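PDB 5GHG: aminotransferase class-III from Ochrobactrum anthropi, which probably transfers amino groups between amines and keto compounds as a pyridoxal phosphate-dependent omega-transaminase, held here with pyridoxamine phosphate. Local coordinates for residues Leu401-Val414 with Ala442-Leu454. The protein carries 1 engineered substitution. Sequence-based numbering, arbitrary orientation.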
ATOM      1  N   LEU B 401     -27.939 -16.544  -1.678  1.00  7.00           N
ATOM      2  CA  LEU B 401     -28.091 -17.185  -2.970  1.00  5.84           C
ATOM      3  C   LEU B 401     -26.790 -17.095  -3.779  1.00  6.15           C
ATOM      4  O   LEU B 401     -26.347 -18.092  -4.370  1.00  6.78           O
ATOM      5  CB  LEU B 401     -29.265 -16.570  -3.730  1.00  7.03           C
ATOM      6  CG  LEU B 401     -29.701 -17.106  -5.081  1.00  8.48           C
ATOM      7  CD1 LEU B 401     -30.043 -18.592  -4.994  1.00 10.40           C
ATOM      8  CD2 LEU B 401     -30.914 -16.302  -5.579  1.00  7.89           C
ATOM      9  N   GLY B 402     -26.148 -15.932  -3.770  1.00  7.35           N
ATOM     10  CA  GLY B 402     -24.850 -15.799  -4.419  1.00  6.87           C
ATOM     11  C   GLY B 402     -23.793 -16.726  -3.851  1.00  6.46           C
ATOM     12  O   GLY B 402     -23.039 -17.351  -4.599  1.00  5.94           O
ATOM     13  N   ALA B 403     -23.718 -16.828  -2.529  1.00  7.35           N
ATOM     14  CA  ALA B 403     -22.757 -17.735  -1.911  1.00 10.43           C
ATOM     15  C   ALA B 403     -23.043 -19.188  -2.279  1.00 10.16           C
ATOM     16  O   ALA B 403     -22.115 -19.962  -2.566  1.00  6.22           O
ATOM     17  CB  ALA B 403     -22.756 -17.566  -0.384  1.00  9.81           C
ATOM     18  N   LYS B 404     -24.316 -19.578  -2.270  1.00  7.43           N
ATOM     19  CA  LYS B 404     -24.693 -20.933  -2.643  1.00  9.08           C
ATOM     20  C   LYS B 404     -24.257 -21.266  -4.060  1.00  8.17           C
ATOM     21  O   LYS B 404     -23.624 -22.308  -4.305  1.00  6.46           O
ATOM     22  CB  LYS B 404     -26.206 -21.108  -2.485  1.00 11.13           C
ATOM     23  CG  LYS B 404     -26.740 -22.523  -2.661  1.00 17.21           C
ATOM     24  CD  LYS B 404     -28.237 -22.550  -2.303  1.00 17.84           C
ATOM     25  CE  LYS B 404     -28.878 -23.917  -2.550  1.00 24.63           C
ATOM     26  NZ  LYS B 404     -28.409 -24.902  -1.555  1.00 22.53           N
ATOM     27  N   ALA B 405     -24.558 -20.382  -5.013  1.00  5.85           N
ATOM     28  CA  ALA B 405     -24.262 -20.670  -6.417  1.00  5.81           C
ATOM     29  C   ALA B 405     -22.750 -20.622  -6.687  1.00  5.25           C
ATOM     30  O   ALA B 405     -22.230 -21.434  -7.458  1.00  7.75           O
ATOM     31  CB  ALA B 405     -25.013 -19.698  -7.322  1.00  6.03           C
ATOM     32  N   ASN B 406     -22.040 -19.699  -6.038  1.00  5.41           N
ATOM     33  CA  ASN B 406     -20.597 -19.585  -6.214  1.00  4.52           C
ATOM     34  C   ASN B 406     -19.884 -20.858  -5.754  1.00  4.91           C
ATOM     35  O   ASN B 406     -18.930 -21.305  -6.384  1.00  4.53           O
ATOM     36  CB  ASN B 406     -20.080 -18.381  -5.437  1.00  5.03           C
ATOM     37  CG  ASN B 406     -18.690 -17.926  -5.890  1.00  8.09           C
ATOM     38  OD1 ASN B 406     -18.386 -17.941  -7.072  1.00 10.13           O
ATOM     39  ND2 ASN B 406     -17.878 -17.501  -4.955  1.00 11.66           N
ATOM     40  N   ALA B 407     -20.347 -21.447  -4.645  1.00  4.58           N
ATOM     41  CA  ALA B 407     -19.762 -22.700  -4.170  1.00  6.44           C
ATOM     42  C   ALA B 407     -19.978 -23.838  -5.168  1.00  6.21           C
ATOM     43  O   ALA B 407     -19.079 -24.653  -5.401  1.00  5.48           O
ATOM     44  CB  ALA B 407     -20.336 -23.059  -2.802  1.00  7.23           C
ATOM     45  N   VAL B 408     -21.171 -23.914  -5.758  1.00  4.95           N
ATOM     46  CA  VAL B 408     -21.434 -24.944  -6.757  1.00  5.82           C
ATOM     47  C   VAL B 408     -20.593 -24.708  -8.008  1.00  4.81           C
ATOM     48  O   VAL B 408     -20.031 -25.643  -8.586  1.00  3.37           O
ATOM     49  CB  VAL B 408     -22.934 -24.995  -7.097  1.00  7.34           C
ATOM     50  CG1 VAL B 408     -23.157 -25.906  -8.310  1.00  6.50           C
ATOM     51  CG2 VAL B 408     -23.720 -25.498  -5.920  1.00  7.71           C
ATOM     52  N   LEU B 409     -20.483 -23.452  -8.434  1.00  3.68           N
ATOM     53  CA  LEU B 409     -19.664 -23.149  -9.595  1.00  4.67           C
ATOM     54  C   LEU B 409     -18.203 -23.561  -9.362  1.00  5.33           C
ATOM     55  O   LEU B 409     -17.547 -24.087 -10.273  1.00  4.52           O
ATOM     56  CB  LEU B 409     -19.766 -21.663  -9.926  1.00  4.67           C
ATOM     57  CG  LEU B 409     -19.181 -21.114 -11.206  1.00  8.25           C
ATOM     58  CD1 LEU B 409     -19.685 -21.860 -12.424  1.00  7.29           C
ATOM     59  CD2 LEU B 409     -19.524 -19.626 -11.328  1.00  9.98           C
ATOM     60  N   GLN B 410     -17.688 -23.347  -8.148  1.00  3.02           N
ATOM     61  CA  GLN B 410     -16.335 -23.789  -7.826  1.00  5.68           C
ATOM     62  C   GLN B 410     -16.211 -25.317  -7.868  1.00  6.65           C
ATOM     63  O   GLN B 410     -15.189 -25.851  -8.307  1.00  6.15           O
ATOM     64  CB  GLN B 410     -15.910 -23.252  -6.456  1.00  6.54           C
ATOM     65  CG  GLN B 410     -14.485 -23.647  -6.038  1.00  6.92           C
ATOM     66  CD  GLN B 410     -14.104 -23.012  -4.709  1.00 12.44           C
ATOM     67  OE1 GLN B 410     -14.346 -21.823  -4.503  1.00 21.54           O
ATOM     68  NE2 GLN B 410     -13.575 -23.803  -3.781  1.00 10.58           N
ATOM     69  N   GLU B 411     -17.247 -26.029  -7.416  1.00  7.32           N
ATOM     70  CA  GLU B 411     -17.270 -27.481  -7.578  1.00  8.88           C
ATOM     71  C   GLU B 411     -17.176 -27.879  -9.049  1.00  8.27           C
ATOM     72  O   GLU B 411     -16.615 -28.926  -9.376  1.00  8.38           O
ATOM     73  CB  GLU B 411     -18.550 -28.078  -6.989  1.00  7.23           C
ATOM     74  CG  GLU B 411     -18.698 -27.997  -5.495  1.00 11.90           C
ATOM     75  CD  GLU B 411     -20.024 -28.612  -5.037  1.00 19.14           C
ATOM     76  OE1 GLU B 411     -20.945 -27.846  -4.635  1.00 21.00           O
ATOM     77  OE2 GLU B 411     -20.178 -29.862  -5.157  1.00 22.85           O
ATOM     78  N   ARG B 412     -17.765 -27.089  -9.936  1.00  2.67           N
ATOM     79  CA  ARG B 412     -17.720 -27.343 -11.358  1.00  4.61           C
ATOM     80  C   ARG B 412     -16.468 -26.756 -12.023  1.00  5.81           C
ATOM     81  O   ARG B 412     -16.408 -26.674 -13.254  1.00  7.93           O
ATOM     82  CB  ARG B 412     -18.984 -26.796 -12.028  1.00  5.07           C
ATOM     83  CG  ARG B 412     -20.214 -27.641 -11.728  1.00  6.06           C
ATOM     84  CD  ARG B 412     -21.497 -27.034 -12.262  1.00  8.13           C
ATOM     85  NE  ARG B 412     -22.633 -27.950 -12.135  1.00  9.50           N
ATOM     86  CZ  ARG B 412     -22.917 -28.896 -13.021  1.00  9.31           C
ATOM     87  NH1 ARG B 412     -22.148 -29.048 -14.109  1.00  7.22           N
ATOM     88  NH2 ARG B 412     -23.966 -29.681 -12.823  1.00 11.58           N
ATOM     89  N   GLY B 413     -15.477 -26.357 -11.235  1.00  5.40           N
ATOM     90  CA  GLY B 413     -14.188 -25.988 -11.779  1.00  6.40           C
ATOM     91  C   GLY B 413     -14.071 -24.571 -12.288  1.00  4.81           C
ATOM     92  O   GLY B 413     -13.265 -24.309 -13.177  1.00  4.44           O
ATOM     93  N   VAL B 414     -14.884 -23.651 -11.770  1.00  4.34           N
ATOM     94  CA  VAL B 414     -14.856 -22.258 -12.187  1.00  4.24           C
ATOM     95  C   VAL B 414     -14.843 -21.396 -10.922  1.00  6.12           C
ATOM     96  O   VAL B 414     -15.717 -21.541 -10.057  1.00  5.08           O
ATOM     97  CB  VAL B 414     -16.066 -21.900 -13.075  1.00  4.94           C
ATOM     98  CG1 VAL B 414     -16.109 -20.401 -13.360  1.00  5.44           C
ATOM     99  CG2 VAL B 414     -16.053 -22.694 -14.386  1.00  4.99           C
ATOM    100  N   ALA B 442     -20.775 -23.893 -17.475  1.00  3.18           N
ATOM    101  CA  ALA B 442     -20.708 -24.249 -16.058  1.00  4.31           C
ATOM    102  C   ALA B 442     -21.671 -23.395 -15.228  1.00  4.83           C
ATOM    103  O   ALA B 442     -22.273 -23.879 -14.259  1.00  4.24           O
ATOM    104  CB  ALA B 442     -19.288 -24.104 -15.526  1.00  3.57           C
ATOM    105  N   LEU B 443     -21.813 -22.121 -15.584  1.00  3.74           N
ATOM    106  CA  LEU B 443     -22.783 -21.288 -14.899  1.00  3.71           C
ATOM    107  C   LEU B 443     -24.206 -21.779 -15.150  1.00  4.04           C
ATOM    108  O   LEU B 443     -25.012 -21.863 -14.224  1.00  3.92           O
ATOM    109  CB  LEU B 443     -22.635 -19.834 -15.322  1.00  3.47           C
ATOM    110  CG  LEU B 443     -23.691 -18.885 -14.764  1.00  3.41           C
ATOM    111  CD1 LEU B 443     -23.643 -18.841 -13.228  1.00  2.97           C
ATOM    112  CD2 LEU B 443     -23.532 -17.507 -15.376  1.00  4.25           C
ATOM    113  N   GLU B 444     -24.533 -22.093 -16.401  1.00  5.43           N
ATOM    114  CA  GLU B 444     -25.880 -22.569 -16.700  1.00  6.00           C
ATOM    115  C   GLU B 444     -26.218 -23.821 -15.894  1.00  6.07           C
ATOM    116  O   GLU B 444     -27.293 -23.911 -15.288  1.00  5.79           O
ATOM    117  CB  GLU B 444     -26.030 -22.847 -18.193  1.00  8.22           C
ATOM    118  CG  GLU B 444     -27.380 -23.456 -18.526  1.00 13.14           C
ATOM    119  CD  GLU B 444     -27.613 -23.580 -20.024  1.00 23.25           C
ATOM    120  OE1 GLU B 444     -26.635 -23.539 -20.797  1.00 20.06           O
ATOM    121  OE2 GLU B 444     -28.787 -23.699 -20.414  1.00 27.23           O
ATOM    122  N   ALA B 445     -25.305 -24.800 -15.886  1.00  6.67           N
ATOM    123  CA  ALA B 445     -25.540 -26.024 -15.122  1.00  8.42           C
ATOM    124  C   ALA B 445     -25.617 -25.730 -13.624  1.00  6.06           C
ATOM    125  O   ALA B 445     -26.399 -26.351 -12.899  1.00  7.37           O
ATOM    126  CB  ALA B 445     -24.440 -27.043 -15.419  1.00  7.21           C
ATOM    127  N   THR B 446     -24.796 -24.796 -13.149  1.00  5.51           N
ATOM    128  CA  THR B 446     -24.850 -24.367 -11.754  1.00  4.67           C
ATOM    129  C   THR B 446     -26.232 -23.828 -11.395  1.00  5.80           C
ATOM    130  O   THR B 446     -26.797 -24.173 -10.354  1.00  6.08           O
ATOM    131  CB  THR B 446     -23.803 -23.282 -11.488  1.00  4.61           C
ATOM    132  OG1 THR B 446     -22.495 -23.855 -11.543  1.00  4.47           O
ATOM    133  CG2 THR B 446     -24.019 -22.679 -10.128  1.00  5.58           C
ATOM    134  N   LEU B 447     -26.772 -22.948 -12.238  1.00  5.41           N
ATOM    135  CA  LEU B 447     -28.073 -22.363 -11.930  1.00  7.66           C
ATOM    136  C   LEU B 447     -29.167 -23.435 -11.936  1.00  7.28           C
ATOM    137  O   LEU B 447     -30.079 -23.389 -11.114  1.00  7.80           O
ATOM    138  CB  LEU B 447     -28.396 -21.250 -12.914  1.00  8.19           C
ATOM    139  CG  LEU B 447     -27.415 -20.079 -12.807  1.00  8.47           C
ATOM    140  CD1 LEU B 447     -27.792 -18.964 -13.762  1.00  9.01           C
ATOM    141  CD2 LEU B 447     -27.345 -19.562 -11.387  1.00  9.96           C
ATOM    142  N   ASN B 448     -29.075 -24.407 -12.846  1.00  6.93           N
ATOM    143  CA  ASN B 448     -30.035 -25.518 -12.833  1.00  7.96           C
ATOM    144  C   ASN B 448     -29.914 -26.347 -11.554  1.00  9.37           C
ATOM    145  O   ASN B 448     -30.923 -26.711 -10.944  1.00  8.99           O
ATOM    146  CB  ASN B 448     -29.850 -26.381 -14.071  1.00  7.42           C
ATOM    147  CG  ASN B 448     -30.309 -25.675 -15.324  1.00 13.47           C
ATOM    148  OD1 ASN B 448     -31.094 -24.724 -15.249  1.00 12.45           O
ATOM    149  ND2 ASN B 448     -29.821 -26.095 -16.467  1.00 11.36           N
ATOM    150  N   ASP B 449     -28.681 -26.656 -11.132  1.00  8.31           N
ATOM    151  CA  ASP B 449     -28.474 -27.392  -9.886  1.00  9.31           C
ATOM    152  C   ASP B 449     -29.065 -26.638  -8.696  1.00  9.91           C
ATOM    153  O   ASP B 449     -29.739 -27.232  -7.846  1.00 10.05           O
ATOM    154  CB  ASP B 449     -26.992 -27.634  -9.635  1.00 10.66           C
ATOM    155  CG  ASP B 449     -26.431 -28.773 -10.472  1.00 19.74           C
ATOM    156  OD1 ASP B 449     -27.231 -29.466 -11.138  1.00 23.42           O
ATOM    157  OD2 ASP B 449     -25.172 -28.965 -10.446  1.00 24.10           O
ATOM    158  N   VAL B 450     -28.778 -25.342  -8.593  1.00  6.02           N
ATOM    159  CA  VAL B 450     -29.254 -24.565  -7.466  1.00  6.42           C
ATOM    160  C   VAL B 450     -30.785 -24.502  -7.481  1.00  8.89           C
ATOM    161  O   VAL B 450     -31.439 -24.639  -6.442  1.00 10.01           O
ATOM    162  CB  VAL B 450     -28.636 -23.151  -7.478  1.00  7.75           C
ATOM    163  CG1 VAL B 450     -29.270 -22.307  -6.400  1.00  6.20           C
ATOM    164  CG2 VAL B 450     -27.116 -23.235  -7.259  1.00  6.97           C
ATOM    165  N   GLN B 451     -31.365 -24.283  -8.657  1.00  7.36           N
ATOM    166  CA  GLN B 451     -32.820 -24.246  -8.770  1.00 11.84           C
ATOM    167  C   GLN B 451     -33.441 -25.569  -8.313  1.00 12.58           C
ATOM    168  O   GLN B 451     -34.407 -25.584  -7.547  1.00 11.62           O
ATOM    169  CB  GLN B 451     -33.216 -23.919 -10.203  1.00 13.71           C
ATOM    170  CG  GLN B 451     -34.705 -24.038 -10.502  1.00 18.78           C
ATOM    171  CD  GLN B 451     -35.539 -22.980  -9.794  1.00 27.33           C
ATOM    172  OE1 GLN B 451     -35.010 -22.109  -9.097  1.00 24.52           O
ATOM    173  NE2 GLN B 451     -36.854 -23.043  -9.979  1.00 34.96           N
ATOM    174  N   ALA B 452     -32.870 -26.689  -8.756  1.00  8.82           N
ATOM    175  CA  ALA B 452     -33.369 -27.993  -8.322  1.00 11.77           C
ATOM    176  C   ALA B 452     -33.274 -28.138  -6.812  1.00 13.10           C
ATOM    177  O   ALA B 452     -34.200 -28.638  -6.162  1.00 14.40           O
ATOM    178  CB  ALA B 452     -32.603 -29.107  -9.021  1.00 10.78           C
ATOM    179  N   SER B 453     -32.157 -27.706  -6.233  1.00  9.52           N
ATOM    180  CA  SER B 453     -31.962 -27.827  -4.797  1.00 11.24           C
ATOM    181  C   SER B 453     -32.975 -26.980  -4.028  1.00 16.24           C
ATOM    182  O   SER B 453     -33.491 -27.405  -2.989  1.00 14.89           O
ATOM    183  CB  SER B 453     -30.530 -27.433  -4.437  1.00 16.36           C
ATOM    184  OG  SER B 453     -30.412 -27.086  -3.080  1.00 26.98           O
ATOM    185  N   LEU B 454     -33.280 -25.787  -4.534  1.00 13.35           N
ATOM    186  CA  LEU B 454     -34.247 -24.928  -3.869  1.00 18.49           C
ATOM    187  C   LEU B 454     -35.647 -25.551  -3.868  1.00 18.93           C
ATOM    188  O   LEU B 454     -36.363 -25.457  -2.876  1.00 21.76           O
ATOM    189  CB  LEU B 454     -34.280 -23.552  -4.536  1.00 16.19           C
ATOM    190  CG  LEU B 454     -32.998 -22.730  -4.366  1.00 17.95           C
ATOM    191  CD1 LEU B 454     -33.118 -21.397  -5.095  1.00 12.99           C
ATOM    192  CD2 LEU B 454     -32.702 -22.499  -2.906  1.00 17.28           C
TER
HETATM  193  O   HOH W   1     -23.090 -29.196  -9.168  1.00 17.61           O
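Val450 of helix 442-454 is a knob set into a hole on helix 401-411 formed by Leu401, Lys404, Ala405 and Val408. Its CG2 lies 3.9 Å from Ala405 CA, a close approach that the short alanine permits, while CG1 meets CD1 of Leu401. One turn earlier Thr446 lies opposite Leu409, where the CA atoms of the two segments come closest. With its CG2 anti to the backbone N, the methyl rests 3.8 Å from Val408 CG1 and the hydroxyl turns back along its own helix, giving its proton to Ala442 O at 2.7 Å from OG1. That bond suits threonine to an apolar place, for OG1 lies against Leu409 CD1 and the aliphatic Arg412 CD. The small Ala442 takes Leu409 CD1 and Val414 CG2 against its methyl.

Polar bonds lie along the outer margin. Arg412 grips Asp449 side-on: NH2 (2.8 Å) and NE (3.2 Å) both give to OD2, which lies in the guanidinium plane. The carboxylate is turned 43° from that plane. Ala445 CB sits over the guanidinium centre, 3.3 Å above its plane. At the far end Lys404, bent at its last torsion (chi4 71°), brings NZ to Ser453 OG in a weak bond.

Gly413, with positive phi, closes helix 401-411 in a Schellman motif and leads into strand 414-419. The two helices, their directions 127° apart, cover one sheet, consistent with the small domain of fold type I enzymes: Leu409 and Leu443 reach Phe425 of strand 422-425, and Leu401, Ala405 and Leu447 meet Leu385 of strand 380-385.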